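Local coordinates for protein yeast glycogen phosphorylase (Saccharomyces cerevisiae, PDB 1YGP) that belongs to the carbohydrate phosphorylase family of GT-B-fold enzymes and carries pyridoxal-5'-phosphate bound covalently to a lysine, at residues Phe602-Lys607 against Met727-Asn732. Residues are numbered along the deposited sequence; the frame is centred on the assembly and turned at random.
With PLP (pyridoxal-5'-phosphate), chain E.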
# COMPACT_ATOMS: atom_id res chain seq x y z
N PHE A 602 17.17 -1.01 -39.37
CA PHE A 602 16.15 -0.90 -38.36
C PHE A 602 15.53 0.49 -38.49
O PHE A 602 16.17 1.54 -38.35
CB PHE A 602 16.84 -1.13 -37.02
CG PHE A 602 17.00 -2.62 -36.67
CD1 PHE A 602 17.37 -3.57 -37.63
CD2 PHE A 602 16.79 -3.04 -35.35
CE1 PHE A 602 17.52 -4.91 -37.26
CE2 PHE A 602 16.94 -4.38 -35.00
CZ PHE A 602 17.31 -5.31 -35.95
N ASP A 603 14.26 0.49 -38.84
CA ASP A 603 13.53 1.69 -39.11
C ASP A 603 12.40 1.79 -38.08
O ASP A 603 11.42 1.03 -38.22
CB ASP A 603 13.05 1.55 -40.54
CG ASP A 603 12.18 2.64 -41.15
OD1 ASP A 603 11.99 3.71 -40.55
OD2 ASP A 603 11.69 2.40 -42.25
N MET A 604 12.47 2.69 -37.07
CA MET A 604 11.41 2.77 -36.08
C MET A 604 10.56 4.02 -36.02
O MET A 604 11.04 5.12 -36.30
CB MET A 604 11.94 2.57 -34.64
CG MET A 604 13.34 2.90 -34.21
SD MET A 604 14.54 1.59 -34.62
CE MET A 604 14.83 0.77 -33.09
N GLN A 605 9.28 3.87 -35.65
CA GLN A 605 8.38 5.00 -35.35
C GLN A 605 7.67 4.64 -34.04
O GLN A 605 6.66 3.94 -34.00
CB GLN A 605 7.32 5.21 -36.46
CG GLN A 605 6.50 6.48 -36.33
CD GLN A 605 5.48 6.68 -37.43
OE1 GLN A 605 5.09 5.76 -38.16
NE2 GLN A 605 4.93 7.87 -37.61
N VAL A 606 8.27 5.05 -32.93
CA VAL A 606 7.71 4.81 -31.62
C VAL A 606 7.22 6.13 -31.01
O VAL A 606 8.00 7.03 -30.66
CB VAL A 606 8.76 4.14 -30.65
CG1 VAL A 606 9.02 2.73 -31.15
CG2 VAL A 606 10.11 4.84 -30.62
N LYS A 607 5.90 6.30 -30.97
CA LYS A 607 5.25 7.44 -30.34
C LYS A 607 3.76 7.21 -30.31
O LYS A 607 3.27 6.18 -30.75
CB LYS A 607 5.51 8.74 -31.07
CG LYS A 607 5.17 8.85 -32.54
CD LYS A 607 5.96 10.02 -33.11
CE LYS A 607 7.46 9.74 -33.03
NZ LYS A 607 8.20 10.98 -33.22
N MET A 727 15.40 14.15 -30.68
CA MET A 727 16.69 14.54 -30.14
C MET A 727 17.39 13.33 -29.53
O MET A 727 18.61 13.17 -29.72
CB MET A 727 16.49 15.63 -29.10
CG MET A 727 15.79 16.85 -29.70
SD MET A 727 15.35 18.07 -28.43
CE MET A 727 13.88 18.86 -29.01
N LYS A 728 16.61 12.44 -28.89
CA LYS A 728 17.10 11.20 -28.31
C LYS A 728 17.66 10.28 -29.37
O LYS A 728 18.63 9.58 -29.11
CB LYS A 728 16.00 10.42 -27.56
CG LYS A 728 15.45 11.12 -26.34
CD LYS A 728 14.22 10.41 -25.86
CE LYS A 728 13.47 11.33 -24.92
NZ LYS A 728 12.31 10.56 -24.49
N PHE A 729 17.06 10.27 -30.57
CA PHE A 729 17.57 9.48 -31.67
C PHE A 729 18.83 10.11 -32.20
O PHE A 729 19.84 9.41 -32.41
CB PHE A 729 16.57 9.40 -32.79
CG PHE A 729 15.46 8.42 -32.51
CD1 PHE A 729 15.71 7.04 -32.55
CD2 PHE A 729 14.18 8.87 -32.19
CE1 PHE A 729 14.70 6.13 -32.27
CE2 PHE A 729 13.17 7.95 -31.91
CZ PHE A 729 13.43 6.58 -31.95
N VAL A 730 18.86 11.44 -32.35
CA VAL A 730 20.05 12.09 -32.88
C VAL A 730 21.23 11.85 -31.95
O VAL A 730 22.25 11.35 -32.45
CB VAL A 730 19.75 13.59 -33.06
CG1 VAL A 730 21.01 14.37 -33.38
CG2 VAL A 730 18.80 13.73 -34.25
N MET A 731 21.11 12.05 -30.63
CA MET A 731 22.19 11.82 -29.64
C MET A 731 22.81 10.41 -29.65
O MET A 731 23.84 10.12 -29.04
CB MET A 731 21.63 12.11 -28.24
CG MET A 731 22.59 12.14 -27.05
SD MET A 731 21.83 12.99 -25.64
CE MET A 731 21.85 14.65 -26.26
N ASN A 732 22.16 9.51 -30.37
CA ASN A 732 22.59 8.15 -30.44
C ASN A 732 22.97 7.73 -31.85
O ASN A 732 23.06 6.54 -32.14
CB ASN A 732 21.46 7.30 -29.84
CG ASN A 732 21.45 7.27 -28.30
OD1 ASN A 732 22.18 6.51 -27.67
ND2 ASN A 732 20.64 8.05 -27.62
N1 PLP E . 7.53 8.70 -24.19
C2 PLP E . 8.72 8.12 -23.87
C2A PLP E . 8.71 6.75 -23.24
C3 PLP E . 9.92 8.79 -24.10
O3 PLP E . 11.11 8.23 -23.71
C4 PLP E . 9.90 10.05 -24.68
C4A PLP E . 11.07 10.60 -25.23
C5 PLP E . 8.68 10.63 -24.98
C6 PLP E . 7.51 9.95 -24.74
C5A PLP E . 8.61 11.99 -25.71
O4P PLP E . 8.66 11.77 -27.13
P PLP E . 7.70 12.48 -28.17
O1P PLP E . 7.32 13.78 -27.56
O2P PLP E . 8.72 12.80 -29.38
O3P PLP E . 6.72 11.48 -28.67
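Strand 601-606 and residues 727-730 of helix 724-730 face each other without any backbone hydrogen bond between them. Their closest CA atoms, those of Met604 and Phe729, stand 10.1 Å apart, a gap that side chains alone bridge. Phe729 reaches about halfway across, and Met604 and Val606 come to meet it. With its ring carbon CG anti to the carbonyl carbon (chi1 -78°), the benzyl group reaches from the helix toward the strand and presents its far end there. Val606 meets that end at the ring edge, near the ring plane, with CG2 4.0 Å from Phe729 CZ. Met604, two residues earlier and so on the same side of the strand, brings CG, near the root of its chain, to 4.0 Å from Phe729 CE1, approaching the ring obliquely. A branched residue, a pliable thioether and a flat ring suit this buried apolar junction, where no hydrogen bond crosses between the two segments.

The strand is an inner member of the six-stranded parallel sheet in one of the two Rossmann-like domains of the GT-B fold. Helix 724-730 connects its adjacent parallel strands 710-713 and 735-739 in a beta-alpha-beta crossover, and Phe729 projects from it to strand 601-606, the neighbour of 710-713. Ile705 and Ser708 also touch the Phe729 side chain.

Just beside Phe729, Lys728 leads to the cofactor: extended beyond CG, it places NZ 1.4 Å from PLP C4A, the covalent link, for which lysine, with its primary amine at the end of a long chain, is suited. At the strand's end, Lys607 CB lies 3.8 Å from PLP O3P, while its NZ is hydrogen-bonded to His713 ND1. Asn732 donates from ND2 to Lys728 O at 2.9 Å, nearly straight (168°) and in its own amide plane, tying the loop back to the lysine's backbone.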